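Local structure of type II secretion ATPase XpsE (Xanthomonas campestris, 2D28) at residues Val49-His54 against Gly135-Ile140; Arg9-Leu14 against Met37-Leu42; Gly104-Trp109 against Leu128-His133; His95-Gly100 against Asp142-Trp147. The protein is the N-terminal domain of an ATPase of the bacterial type II secretion machinery and contains a domain of the MshEN family. The protein carries 1 engineered substitution. All blocks are in the same frame, centred on the assembly; numbering follows the deposited sequence.

Interaction 1 (Val49-His54 against Gly135-Ile140)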
loop_
_atom_site.group_PDB
_atom_site.type_symbol
_atom_site.label_atom_id
_atom_site.label_comp_id
_atom_site.label_asym_id
_atom_site.label_seq_id
_atom_site.Cartn_x
_atom_site.Cartn_y
_atom_site.Cartn_z
ATOM N N VAL A 49 1.361 3.403 -14.642
ATOM C CA VAL A 49 0.143 2.991 -13.910
ATOM C C VAL A 49 -0.122 4.116 -12.945
ATOM O O VAL A 49 0.747 4.515 -12.187
ATOM C CB VAL A 49 0.346 1.642 -13.152
ATOM C CG1 VAL A 49 -0.797 1.300 -12.205
ATOM C CG2 VAL A 49 0.524 0.576 -14.160
ATOM N N SER A 50 -1.313 4.681 -12.982
ATOM C CA SER A 50 -1.674 5.719 -12.004
ATOM C C SER A 50 -1.777 5.184 -10.573
ATOM O O SER A 50 -2.059 3.989 -10.360
ATOM C CB SER A 50 -3.006 6.402 -12.378
ATOM O OG SER A 50 -4.140 5.567 -12.096
ATOM N N GLU A 51 -1.550 6.077 -9.600
ATOM C CA GLU A 51 -1.746 5.704 -8.205
ATOM C C GLU A 51 -3.122 5.193 -7.934
ATOM O O GLU A 51 -3.296 4.203 -7.218
ATOM C CB GLU A 51 -1.484 6.896 -7.290
ATOM C CG GLU A 51 -0.013 7.232 -7.191
ATOM C CD GLU A 51 0.289 8.207 -6.022
ATOM O OE1 GLU A 51 -0.653 8.565 -5.254
ATOM O OE2 GLU A 51 1.491 8.589 -5.870
ATOM N N ARG A 52 -4.142 5.823 -8.534
ATOM C CA ARG A 52 -5.484 5.340 -8.382
ATOM C C ARG A 52 -5.713 3.907 -8.881
ATOM O O ARG A 52 -6.317 3.087 -8.173
ATOM C CB ARG A 52 -6.504 6.300 -9.002
ATOM C CG ARG A 52 -7.926 5.804 -8.806
ATOM C CD ARG A 52 -9.023 6.871 -9.071
ATOM N NE ARG A 52 -8.877 7.882 -8.058
ATOM C CZ ARG A 52 -9.354 7.768 -6.812
ATOM N NH1 ARG A 52 -9.114 8.724 -5.965
ATOM N NH2 ARG A 52 -10.030 6.722 -6.407
ATOM N N ASP A 53 -5.212 3.590 -10.068
ATOM C CA ASP A 53 -5.395 2.281 -10.659
ATOM C C ASP A 53 -4.535 1.240 -9.935
ATOM O O ASP A 53 -4.950 0.090 -9.848
ATOM C CB ASP A 53 -4.981 2.257 -12.111
ATOM C CG ASP A 53 -6.034 2.896 -13.059
ATOM O OD1 ASP A 53 -7.209 2.952 -12.712
ATOM O OD2 ASP A 53 -5.693 3.371 -14.154
ATOM N N HIS A 54 -3.373 1.652 -9.437
ATOM C CA HIS A 54 -2.576 0.792 -8.555
ATOM C C HIS A 54 -3.397 0.383 -7.326
ATOM O O HIS A 54 -3.640 -0.840 -7.080
ATOM C CB HIS A 54 -1.239 1.424 -8.172
ATOM C CG HIS A 54 -0.474 0.587 -7.184
ATOM N ND1 HIS A 54 -0.922 -0.643 -6.773
ATOM C CD2 HIS A 54 0.683 0.778 -6.533
ATOM C CE1 HIS A 54 -0.073 -1.158 -5.898
ATOM N NE2 HIS A 54 0.885 -0.296 -5.699
ATOM N N GLY A 135 -4.836 2.531 0.313
ATOM C CA GLY A 135 -4.888 3.965 0.021
ATOM C C GLY A 135 -3.910 4.337 -1.083
ATOM O O GLY A 135 -2.933 3.634 -1.401
ATOM N N LEU A 136 -4.245 5.425 -1.765
ATOM C CA LEU A 136 -3.435 5.957 -2.818
ATOM C C LEU A 136 -2.114 6.470 -2.106
ATOM O O LEU A 136 -2.117 7.020 -0.966
ATOM C CB LEU A 136 -4.140 7.104 -3.583
ATOM C CG LEU A 136 -5.055 6.749 -4.779
ATOM C CD1 LEU A 136 -6.324 6.042 -4.309
ATOM C CD2 LEU A 136 -5.403 8.094 -5.477
ATOM N N ARG A 137 -1.027 6.106 -2.739
ATOM C CA ARG A 137 0.299 6.323 -2.228
ATOM C C ARG A 137 0.484 7.755 -1.706
ATOM O O ARG A 137 0.988 7.966 -0.598
ATOM C CB ARG A 137 1.326 6.014 -3.310
ATOM C CG ARG A 137 2.824 5.934 -2.778
ATOM C CD ARG A 137 3.849 5.566 -3.881
ATOM N NE ARG A 137 3.343 4.361 -4.527
ATOM C CZ ARG A 137 3.451 3.145 -4.025
ATOM N NH1 ARG A 137 2.800 2.186 -4.620
ATOM N NH2 ARG A 137 4.232 2.892 -2.962
ATOM N N SER A 138 0.126 8.744 -2.513
ATOM C CA SER A 138 0.439 10.119 -2.151
ATOM C C SER A 138 -0.469 10.581 -1.065
ATOM O O SER A 138 -0.136 11.529 -0.303
ATOM C CB SER A 138 0.255 11.026 -3.388
ATOM O OG SER A 138 1.296 10.649 -4.289
ATOM N N GLU A 139 -1.683 10.016 -1.003
ATOM C CA GLU A 139 -2.599 10.356 0.080
ATOM C C GLU A 139 -2.080 9.882 1.436
ATOM O O GLU A 139 -2.239 10.565 2.450
ATOM C CB GLU A 139 -4.000 9.792 -0.180
ATOM C CG GLU A 139 -4.637 10.454 -1.392
ATOM C CD GLU A 139 -6.035 9.932 -1.718
ATOM O OE1 GLU A 139 -6.658 9.304 -0.877
ATOM O OE2 GLU A 139 -6.457 10.213 -2.838
ATOM N N ILE A 140 -1.541 8.673 1.461
ATOM C CA ILE A 140 -0.862 8.131 2.645
ATOM C C ILE A 140 0.342 9.015 3.004
ATOM O O ILE A 140 0.521 9.378 4.180
ATOM C CB ILE A 140 -0.417 6.672 2.393
ATOM C CG1 ILE A 140 -1.637 5.793 2.217
ATOM C CG2 ILE A 140 0.464 6.169 3.538
ATOM C CD1 ILE A 140 -1.355 4.379 1.869
HETATM O O HOH W 1 -1.351 4.054 -5.058
#
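Glu51 sets CG anti to its carbonyl carbon (chi1 -73°) and then runs extended (chi2 -166°), carrying its carboxylate from the first turn of helix 51-62 to the first turn of helix 137-147. There one residue grips both oxygens. Ser138 OG, turned beside its own backbone N (chi1 -68°), donates to the syn lone pair of Glu51 OE2 at 2.6 Å. Ser138 N reaches Glu51 OE1 from above the carboxylate plane at 2.9 Å. Bound to an amide at a helix N-terminus, the carboxylate would be expected to stay ionised. A water beside this pair bridges the two backbones, donating to Glu51 O (2.9 Å) and accepting from Arg137 N (3.1 Å). On one flank Leu136 lays CD2 over a face of the Arg52 guanidinium, 3.8 Å from Arg52 NH1. On another, Arg137 NH1 meets the edge of the His54 imidazole 3.2 Å from His54 CD2, and Asp112 OD1 is hydrogen-bonded to His54 NE2 and salt-bridged to Arg137 NH1. The contact joins two helix starts near the surface: helix 51-62 on one side, and on the other helix 137-147, whose Glu139 and Ile140 rest on Trp109 of strand 105-110.

Interaction 2 (Arg9-Leu14 against Met37-Leu42)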
loop_
_atom_site.group_PDB
_atom_site.type_symbol
_atom_site.label_atom_id
_atom_site.label_comp_id
_atom_site.label_asym_id
_atom_site.label_seq_id
_atom_site.Cartn_x
_atom_site.Cartn_y
_atom_site.Cartn_z
ATOM N N ARG A 9 -0.894 -11.308 -10.035
ATOM C CA ARG A 9 -2.329 -11.291 -10.263
ATOM C C ARG A 9 -2.725 -9.843 -10.456
ATOM O O ARG A 9 -3.668 -9.529 -11.171
ATOM C CB ARG A 9 -3.057 -11.900 -9.048
ATOM C CG ARG A 9 -2.889 -13.425 -8.915
ATOM C CD ARG A 9 -4.271 -14.066 -8.417
ATOM N NE ARG A 9 -4.141 -13.908 -7.058
ATOM C CZ ARG A 9 -4.944 -13.562 -6.077
ATOM N NH1 ARG A 9 -6.269 -13.469 -6.026
ATOM N NH2 ARG A 9 -4.250 -13.382 -4.983
ATOM N N ILE A 10 -2.053 -8.939 -9.753
ATOM C CA ILE A 10 -2.335 -7.498 -9.868
ATOM C C ILE A 10 -1.903 -6.976 -11.283
ATOM O O ILE A 10 -2.650 -6.254 -11.928
ATOM C CB ILE A 10 -1.679 -6.675 -8.722
ATOM C CG1 ILE A 10 -2.399 -6.969 -7.424
ATOM C CG2 ILE A 10 -1.779 -5.208 -8.998
ATOM C CD1 ILE A 10 -1.703 -6.603 -6.136
ATOM N N VAL A 11 -0.711 -7.304 -11.703
ATOM C CA VAL A 11 -0.291 -6.996 -13.053
ATOM C C VAL A 11 -1.261 -7.548 -14.098
ATOM O O VAL A 11 -1.643 -6.850 -15.019
ATOM C CB VAL A 11 1.131 -7.524 -13.337
ATOM C CG1 VAL A 11 1.494 -7.336 -14.822
ATOM C CG2 VAL A 11 2.122 -6.773 -12.516
ATOM N N GLU A 12 -1.695 -8.813 -13.954
ATOM C CA GLU A 12 -2.629 -9.380 -14.893
ATOM C C GLU A 12 -3.971 -8.617 -14.907
ATOM O O GLU A 12 -4.565 -8.384 -15.942
ATOM C CB GLU A 12 -2.879 -10.855 -14.531
ATOM C CG GLU A 12 -4.189 -11.352 -15.127
ATOM C CD GLU A 12 -4.626 -12.707 -14.581
ATOM O OE1 GLU A 12 -5.226 -12.769 -13.458
ATOM O OE2 GLU A 12 -4.353 -13.712 -15.281
ATOM N N ALA A 13 -4.461 -8.226 -13.734
ATOM C CA ALA A 13 -5.662 -7.472 -13.638
ATOM C C ALA A 13 -5.514 -6.023 -14.197
ATOM O O ALA A 13 -6.452 -5.495 -14.781
ATOM C CB ALA A 13 -6.177 -7.424 -12.199
ATOM N N LEU A 14 -4.366 -5.385 -13.993
ATOM C CA LEU A 14 -4.076 -4.115 -14.654
ATOM C C LEU A 14 -4.234 -4.186 -16.200
ATOM O O LEU A 14 -4.906 -3.322 -16.811
ATOM C CB LEU A 14 -2.672 -3.634 -14.321
ATOM C CG LEU A 14 -2.577 -3.019 -12.913
ATOM C CD1 LEU A 14 -1.144 -2.890 -12.566
ATOM C CD2 LEU A 14 -3.333 -1.660 -12.778
HETATM N N MSE A 37 13.674 -1.854 -6.849
HETATM C CA MSE A 37 12.398 -1.639 -7.496
HETATM C C MSE A 37 11.653 -2.879 -7.959
HETATM O O MSE A 37 12.020 -3.539 -8.943
HETATM C CB MSE A 37 12.572 -0.672 -8.657
HETATM C CG MSE A 37 11.339 0.116 -8.932
HETATM SE SE MSE A 37 11.768 1.936 -9.229
HETATM C CE MSE A 37 10.978 2.735 -7.556
ATOM N N GLY A 38 10.582 -3.158 -7.232
ATOM C CA GLY A 38 9.598 -4.137 -7.665
ATOM C C GLY A 38 8.987 -3.751 -9.009
ATOM O O GLY A 38 9.121 -2.625 -9.464
ATOM N N LEU A 39 8.289 -4.685 -9.629
ATOM C CA LEU A 39 7.697 -4.423 -10.942
ATOM C C LEU A 39 6.642 -3.331 -10.813
ATOM O O LEU A 39 6.654 -2.353 -11.588
ATOM C CB LEU A 39 7.123 -5.709 -11.587
ATOM C CG LEU A 39 6.389 -5.543 -12.920
ATOM C CD1 LEU A 39 7.254 -4.727 -13.924
ATOM C CD2 LEU A 39 6.067 -6.899 -13.461
ATOM N N LEU A 40 5.736 -3.451 -9.841
ATOM C CA LEU A 40 4.651 -2.485 -9.765
ATOM C C LEU A 40 5.166 -1.069 -9.379
ATOM O O LEU A 40 4.707 -0.058 -9.874
ATOM C CB LEU A 40 3.608 -2.924 -8.740
ATOM C CG LEU A 40 2.745 -4.102 -9.221
ATOM C CD1 LEU A 40 1.987 -4.694 -8.047
ATOM C CD2 LEU A 40 1.758 -3.618 -10.302
ATOM N N ALA A 41 6.109 -1.050 -8.462
ATOM C CA ALA A 41 6.976 0.148 -8.175
ATOM C C ALA A 41 7.565 0.770 -9.418
ATOM O O ALA A 41 7.447 1.958 -9.589
ATOM C CB ALA A 41 8.132 -0.278 -7.194
ATOM N N LEU A 42 8.137 -0.022 -10.312
ATOM C CA LEU A 42 8.808 0.514 -11.485
ATOM C C LEU A 42 7.778 1.121 -12.441
ATOM O O LEU A 42 7.986 2.231 -12.942
ATOM C CB LEU A 42 9.597 -0.551 -12.191
ATOM C CG LEU A 42 10.386 -0.131 -13.422
ATOM C CD1 LEU A 42 11.446 0.895 -13.016
ATOM C CD2 LEU A 42 10.999 -1.344 -14.064
#
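Helices 6-16 and 39-45 meet here in an apolar knob-into-hole contact, with Leu40 as the knob. It enters a hollow on helix 6-16 bordered by Glu7, Ile10, Val11 and Leu14, residues spaced so that they enclose a diamond on the helix surface. The backbones come to 7.5 Å at Val11 CA and Leu40 CA, and no hydrogen bond crosses between the two segments, so the contact between them is apolar packing. Leu40 holds CG anti to its carbonyl carbon (chi1 -73°), and its methyl fork divides the hollow. CD1 goes to the Ile10 side, where Leu40 CD1 lies 3.9 Å from Ile10 CG2, the two side chains crossing at about a right angle. CD2 fills the other half, with Leu40 CD2 3.8 Å from Leu14 CD1 in an oblique crossing. Val11 approaches differently: it and Leu40 slide past each other in opposite directions. The bump that Val11 offers in return is its CG2 branch, which lies beside the backbone N and projects between Leu39 and Leu40. Leu39, with CG anti to its backbone N (chi1 176°), crosses Val11 squarely and also touches Glu7. Ile10, Leu14 and Leu40 are the buried members. Helix 51-62 packs Val61 on Ile10 and Thr57 on Leu14, and Tyr114 touches both Ile10 and Leu40, so the contact is part of a small helical core. Val11 CG2 bridges both leucines of helix 39-45, lying 3.9 Å from Leu40 CD2 and 4.1 Å from Leu39 CD2.

Interaction 3 (Gly104-Trp109 against Leu128-His133)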
loop_
_atom_site.group_PDB
_atom_site.type_symbol
_atom_site.label_atom_id
_atom_site.label_comp_id
_atom_site.label_asym_id
_atom_site.label_seq_id
_atom_site.Cartn_x
_atom_site.Cartn_y
_atom_site.Cartn_z
ATOM N N GLY A 104 -9.494 -4.522 18.939
ATOM C CA GLY A 104 -8.261 -5.217 19.104
ATOM C C GLY A 104 -7.384 -5.360 17.868
ATOM O O GLY A 104 -6.375 -6.103 17.881
ATOM N N ARG A 105 -7.742 -4.646 16.812
ATOM C CA ARG A 105 -6.908 -4.548 15.624
ATOM C C ARG A 105 -6.447 -3.130 15.274
ATOM O O ARG A 105 -7.164 -2.135 15.389
ATOM C CB ARG A 105 -7.626 -5.158 14.433
ATOM C CG ARG A 105 -8.161 -6.559 14.707
ATOM C CD ARG A 105 -8.857 -7.225 13.501
ATOM N NE ARG A 105 -7.956 -7.647 12.445
ATOM C CZ ARG A 105 -8.283 -8.522 11.485
ATOM N NH1 ARG A 105 -9.479 -9.007 11.454
ATOM N NH2 ARG A 105 -7.394 -8.924 10.578
ATOM N N LEU A 106 -5.242 -3.062 14.768
ATOM C CA LEU A 106 -4.660 -1.837 14.253
ATOM C C LEU A 106 -5.056 -1.615 12.810
ATOM O O LEU A 106 -4.704 -2.424 11.926
ATOM C CB LEU A 106 -3.118 -1.915 14.405
ATOM C CG LEU A 106 -2.400 -0.614 14.077
ATOM C CD1 LEU A 106 -2.633 0.414 15.259
ATOM C CD2 LEU A 106 -0.931 -0.939 13.891
ATOM N N ASP A 107 -5.753 -0.497 12.546
ATOM C CA ASP A 107 -6.081 -0.102 11.222
ATOM C C ASP A 107 -4.830 0.469 10.546
ATOM O O ASP A 107 -4.244 1.453 11.039
ATOM C CB ASP A 107 -7.214 0.878 11.142
ATOM C CG ASP A 107 -8.516 0.325 11.628
ATOM O OD1 ASP A 107 -8.984 -0.727 11.126
ATOM O OD2 ASP A 107 -9.151 0.867 12.545
ATOM N N LEU A 108 -4.409 -0.153 9.449
ATOM C CA LEU A 108 -3.227 0.295 8.725
ATOM C C LEU A 108 -3.585 0.616 7.308
ATOM O O LEU A 108 -3.986 -0.259 6.525
ATOM C CB LEU A 108 -2.156 -0.795 8.777
ATOM C CG LEU A 108 -0.789 -0.424 8.215
ATOM C CD1 LEU A 108 -0.120 0.437 9.258
ATOM C CD2 LEU A 108 0.116 -1.622 7.845
ATOM N N TRP A 109 -3.366 1.864 6.953
ATOM C CA TRP A 109 -3.512 2.339 5.610
ATOM C C TRP A 109 -2.232 2.001 4.832
ATOM O O TRP A 109 -1.115 2.422 5.241
ATOM C CB TRP A 109 -3.719 3.844 5.693
ATOM C CG TRP A 109 -4.489 4.486 4.634
ATOM C CD1 TRP A 109 -5.269 3.860 3.658
ATOM C CD2 TRP A 109 -4.595 5.892 4.364
ATOM N NE1 TRP A 109 -5.833 4.801 2.851
ATOM C CE2 TRP A 109 -5.434 6.047 3.257
ATOM C CE3 TRP A 109 -3.985 7.033 4.893
ATOM C CZ2 TRP A 109 -5.723 7.295 2.703
ATOM C CZ3 TRP A 109 -4.307 8.270 4.353
ATOM C CH2 TRP A 109 -5.141 8.381 3.254
ATOM N N LEU A 128 0.737 -6.204 17.058
ATOM C CA LEU A 128 -0.731 -6.036 16.974
ATOM C C LEU A 128 -1.294 -6.722 15.763
ATOM O O LEU A 128 -0.649 -6.775 14.700
ATOM C CB LEU A 128 -1.140 -4.554 16.907
ATOM C CG LEU A 128 -0.865 -3.803 18.223
ATOM C CD1 LEU A 128 -1.051 -2.325 18.070
ATOM C CD2 LEU A 128 -1.734 -4.298 19.433
ATOM N N PRO A 129 -2.502 -7.259 15.887
ATOM C CA PRO A 129 -3.184 -7.761 14.693
ATOM C C PRO A 129 -3.611 -6.563 13.833
ATOM O O PRO A 129 -3.949 -5.517 14.364
ATOM C CB PRO A 129 -4.325 -8.602 15.224
ATOM C CG PRO A 129 -4.494 -8.302 16.672
ATOM C CD PRO A 129 -3.246 -7.524 17.137
ATOM N N LEU A 130 -3.429 -6.671 12.520
ATOM C CA LEU A 130 -3.681 -5.589 11.582
ATOM C C LEU A 130 -4.999 -5.774 10.870
ATOM O O LEU A 130 -5.399 -6.926 10.592
ATOM C CB LEU A 130 -2.584 -5.575 10.493
ATOM C CG LEU A 130 -1.111 -5.581 11.040
ATOM C CD1 LEU A 130 -0.113 -5.452 9.919
ATOM C CD2 LEU A 130 -0.845 -4.437 12.000
ATOM N N LEU A 131 -5.601 -4.645 10.501
ATOM C CA LEU A 131 -6.653 -4.598 9.495
ATOM C C LEU A 131 -6.140 -3.665 8.406
ATOM O O LEU A 131 -5.873 -2.514 8.650
ATOM C CB LEU A 131 -7.970 -4.080 10.089
ATOM C CG LEU A 131 -9.293 -4.330 9.359
ATOM C CD1 LEU A 131 -9.632 -5.815 9.263
ATOM C CD2 LEU A 131 -10.390 -3.595 10.082
ATOM N N LEU A 132 -5.951 -4.210 7.205
ATOM C CA LEU A 132 -5.373 -3.491 6.110
ATOM C C LEU A 132 -6.410 -2.723 5.304
ATOM O O LEU A 132 -7.452 -3.236 4.985
ATOM C CB LEU A 132 -4.622 -4.429 5.175
ATOM C CG LEU A 132 -3.415 -5.151 5.833
ATOM C CD1 LEU A 132 -2.804 -6.122 4.812
ATOM C CD2 LEU A 132 -2.457 -4.094 6.377
ATOM N N HIS A 133 -6.091 -1.465 4.986
ATOM C CA HIS A 133 -6.927 -0.631 4.138
ATOM C C HIS A 133 -6.072 -0.011 3.055
ATOM O O HIS A 133 -5.005 0.586 3.359
ATOM C CB HIS A 133 -7.509 0.497 4.976
ATOM C CG HIS A 133 -8.300 0.046 6.168
ATOM N ND1 HIS A 133 -7.830 0.130 7.451
ATOM C CD2 HIS A 133 -9.579 -0.361 6.278
ATOM C CE1 HIS A 133 -8.757 -0.325 8.290
ATOM N NE2 HIS A 133 -9.810 -0.676 7.589
#
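Strands 105-110 and 130-134 are the two parallel strands of a beta-alpha-beta unit whose connection runs through helix 116-126. Four backbone hydrogen bonds join them in the alternating parallel pattern. Leu106 presents both its polar backbone atoms to the partner strand: Leu106 N donates to Pro129 O at 2.8 Å, nearly along the C=O axis, and Leu106 O accepts from Leu131 N at 2.8 Å, the donor standing above the carbonyl plane. Leu108 repeats this two residues on, with Leu108 N to Leu131 O at 2.9 Å and an N-H...O angle of 174°, and His133 N to Leu108 O at 2.9 Å. Asp107 and Trp109 turn their backbone groups the other way, to strand 96-102, where they bond with Val99, Gly100 and Cys97. Leu130 O is met by a side chain: Arg105, bent at chi3 (72°), brings NH2 to Leu130 O in the carbonyl plane at 2.8 Å, and NE adds a weak second bond to the same oxygen. Leu131 CD1 lies over the centre of the guanidinium, 3.8 Å from Arg105 CZ. Among the buried polar ends, Asp107 OD2 forms a salt bridge with Arg102, and Trp109 NE1 donates to Val67 O. Leu106, Leu108, Leu130 and Leu132 share one face, side by side in pairs, and Val122 and Ile119 of helix 116-126 pack on it. Asp107, Trp109, Leu131 and His133 share the other. Near the C-terminal ends of both strands, Trp109 CA makes a CA-H...O contact with His133 O at 3.2 Å.

Interaction 4 (His95-Gly100 against Asp142-Trp147)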
loop_
_atom_site.group_PDB
_atom_site.type_symbol
_atom_site.label_atom_id
_atom_site.label_comp_id
_atom_site.label_asym_id
_atom_site.label_seq_id
_atom_site.Cartn_x
_atom_site.Cartn_y
_atom_site.Cartn_z
ATOM N N HIS A 95 5.450 3.556 2.845
ATOM C CA HIS A 95 4.207 4.269 2.471
ATOM C C HIS A 95 3.032 3.583 3.110
ATOM O O HIS A 95 2.148 3.026 2.432
ATOM C CB HIS A 95 3.997 4.317 0.950
ATOM C CG HIS A 95 5.161 4.881 0.197
ATOM N ND1 HIS A 95 5.366 6.238 0.036
ATOM C CD2 HIS A 95 6.272 4.268 -0.282
ATOM C CE1 HIS A 95 6.525 6.423 -0.601
ATOM N NE2 HIS A 95 7.083 5.242 -0.809
ATOM N N LEU A 96 3.025 3.523 4.437
ATOM C CA LEU A 96 1.876 2.949 5.128
ATOM C C LEU A 96 1.810 3.723 6.472
ATOM O O LEU A 96 2.773 4.401 6.858
ATOM C CB LEU A 96 2.108 1.482 5.380
ATOM C CG LEU A 96 3.439 0.985 5.908
ATOM C CD1 LEU A 96 3.527 1.143 7.410
ATOM C CD2 LEU A 96 3.632 -0.507 5.604
ATOM N N CYS A 97 0.683 3.674 7.127
ATOM C CA CYS A 97 0.378 4.567 8.249
ATOM C C CYS A 97 -0.701 4.006 9.182
ATOM O O CYS A 97 -1.783 3.700 8.728
ATOM C CB CYS A 97 -0.093 5.925 7.712
ATOM S SG CYS A 97 -0.096 7.178 9.078
ATOM N N PRO A 98 -0.424 3.817 10.468
ATOM C CA PRO A 98 -1.468 3.422 11.377
ATOM C C PRO A 98 -2.505 4.560 11.478
ATOM O O PRO A 98 -2.119 5.753 11.665
ATOM C CB PRO A 98 -0.723 3.228 12.687
ATOM C CG PRO A 98 0.659 3.009 12.266
ATOM C CD PRO A 98 0.870 3.981 11.158
ATOM N N VAL A 99 -3.780 4.215 11.376
ATOM C CA VAL A 99 -4.860 5.235 11.396
ATOM C C VAL A 99 -5.910 5.065 12.483
ATOM O O VAL A 99 -6.811 5.931 12.619
ATOM C CB VAL A 99 -5.540 5.429 10.034
ATOM C CG1 VAL A 99 -4.543 5.953 9.062
ATOM C CG2 VAL A 99 -6.163 4.126 9.474
ATOM N N GLY A 100 -5.812 3.992 13.251
ATOM C CA GLY A 100 -6.762 3.750 14.313
ATOM C C GLY A 100 -6.568 2.368 14.878
ATOM O O GLY A 100 -5.916 1.573 14.292
ATOM N N ASP A 142 0.886 12.125 2.389
ATOM C CA ASP A 142 0.374 13.410 2.839
ATOM C C ASP A 142 -0.092 13.314 4.275
ATOM O O ASP A 142 0.255 14.139 5.120
ATOM C CB ASP A 142 -0.802 13.838 1.949
ATOM C CG ASP A 142 -0.373 14.416 0.617
ATOM O OD1 ASP A 142 0.816 14.582 0.307
ATOM O OD2 ASP A 142 -1.205 14.690 -0.226
ATOM N N LEU A 143 -0.832 12.260 4.612
ATOM C CA LEU A 143 -1.310 12.063 5.972
ATOM C C LEU A 143 -0.131 11.852 6.923
ATOM O O LEU A 143 -0.125 12.396 8.072
ATOM C CB LEU A 143 -2.236 10.843 6.108
ATOM C CG LEU A 143 -2.785 10.644 7.516
ATOM C CD1 LEU A 143 -3.917 11.594 7.706
ATOM C CD2 LEU A 143 -3.223 9.241 7.720
ATOM N N ILE A 144 0.858 11.047 6.509
ATOM C CA ILE A 144 2.009 10.796 7.391
ATOM C C ILE A 144 2.607 12.166 7.779
ATOM O O ILE A 144 2.824 12.382 8.966
ATOM C CB ILE A 144 3.076 9.934 6.759
ATOM C CG1 ILE A 144 2.571 8.475 6.583
ATOM C CG2 ILE A 144 4.401 9.966 7.630
ATOM C CD1 ILE A 144 3.332 7.677 5.532
ATOM N N GLU A 145 2.826 13.047 6.817
ATOM C CA GLU A 145 3.464 14.340 7.067
ATOM C C GLU A 145 2.595 15.293 7.895
ATOM O O GLU A 145 3.110 16.025 8.775
ATOM C CB GLU A 145 3.814 15.056 5.765
ATOM C CG GLU A 145 4.690 16.314 5.932
ATOM C CD GLU A 145 5.889 16.030 6.827
ATOM O OE1 GLU A 145 6.723 15.181 6.442
ATOM O OE2 GLU A 145 5.974 16.601 7.950
ATOM N N ARG A 146 1.310 15.332 7.570
ATOM C CA ARG A 146 0.346 16.140 8.269
ATOM C C ARG A 146 0.234 15.722 9.711
ATOM O O ARG A 146 0.255 16.546 10.636
ATOM C CB ARG A 146 -0.998 16.012 7.551
ATOM C CG ARG A 146 -2.148 16.608 8.263
ATOM C CD ARG A 146 -3.269 16.877 7.301
ATOM N NE ARG A 146 -4.340 15.930 7.473
ATOM C CZ ARG A 146 -4.759 15.014 6.605
ATOM N NH1 ARG A 146 -4.173 14.825 5.401
ATOM N NH2 ARG A 146 -5.821 14.277 6.964
ATOM N N TRP A 147 0.166 14.424 9.929
ATOM C CA TRP A 147 0.027 13.933 11.258
ATOM C C TRP A 147 1.368 13.988 12.014
ATOM O O TRP A 147 1.338 14.103 13.256
ATOM C CB TRP A 147 -0.522 12.517 11.265
ATOM C CG TRP A 147 -1.977 12.430 11.137
ATOM C CD1 TRP A 147 -2.871 13.457 10.853
ATOM C CD2 TRP A 147 -2.758 11.263 11.326
ATOM N NE1 TRP A 147 -4.150 12.972 10.871
ATOM C CE2 TRP A 147 -4.109 11.624 11.157
ATOM C CE3 TRP A 147 -2.453 9.925 11.640
ATOM C CZ2 TRP A 147 -5.142 10.695 11.270
ATOM C CZ3 TRP A 147 -3.457 9.023 11.772
ATOM C CH2 TRP A 147 -4.801 9.400 11.586
#
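Gly73 O is gripped by two hydrogen bonds, from Trp147 NE1 and Arg146 NH2. This anchor pins the pyrrole side of the indole there, while the benzo edge points at strand 96-102. No hydrogen bond crosses between the strand and the helix, so the rest is packing of a helix on one sheet face in an alpha/beta layer. Trp147 keeps CG anti to its carbonyl carbon (chi1 -82°) and brings CZ3 to Pro98 O at 3.5 Å, near the ring plane, with Val99 CA close to the same edge. Leu143 CD1 lies over one ring face, offset toward the rim. Cys97 points from the strand into this interface, SG anti to its backbone N, in the corner between Leu143, Ile144 and Trp147. Its sulfur makes an oblique sulfur-aromatic contact, with Cys97 SG 5.4 Å from the centroid of the six-membered Trp147 ring, 53° off the normal. Ile144 CG1 sits 3.9 Å from Cys97 CB, and its tip, Ile144 CD1, reaches Leu96 O at 3.6 Å. The Val99 and Leu143 side chains cross at about a right angle, with Val99 CG1 3.8 Å from Leu143 CD2. The axes of strand 96-100 and helix 142-147 come to 8.7 Å at closest approach, at 57°. Helix 137-147 thus covers the sheet face carrying Cys97 and Trp109, while Leu96 and Pro98 pack on Leu108 of strand 105-110 and on helix 88-94.

Interaction 2 closes first along the chain and lies in the helical N-terminal part, with its centre about 24 Å from those of interactions 3 and 4. Interaction 1 touches it through Leu14, which packs on Val49 and Asp53, and so couples helices 6-16 and 39-45 to the rest through helix 51-62. Interactions 1 and 4 share helix 137-147, and their segments alternate in sequence. Interactions 3 and 4, centres about 13 Å apart, share the three-stranded sheet, and the 104-109 and 128-133 segments lie in sequence between those of interaction 4. Interaction 1 meets interaction 3 where Gly135 packs on Trp109, their centres about 19 Å apart. Helix 137-147 therefore links the sheet to the N-terminal helices.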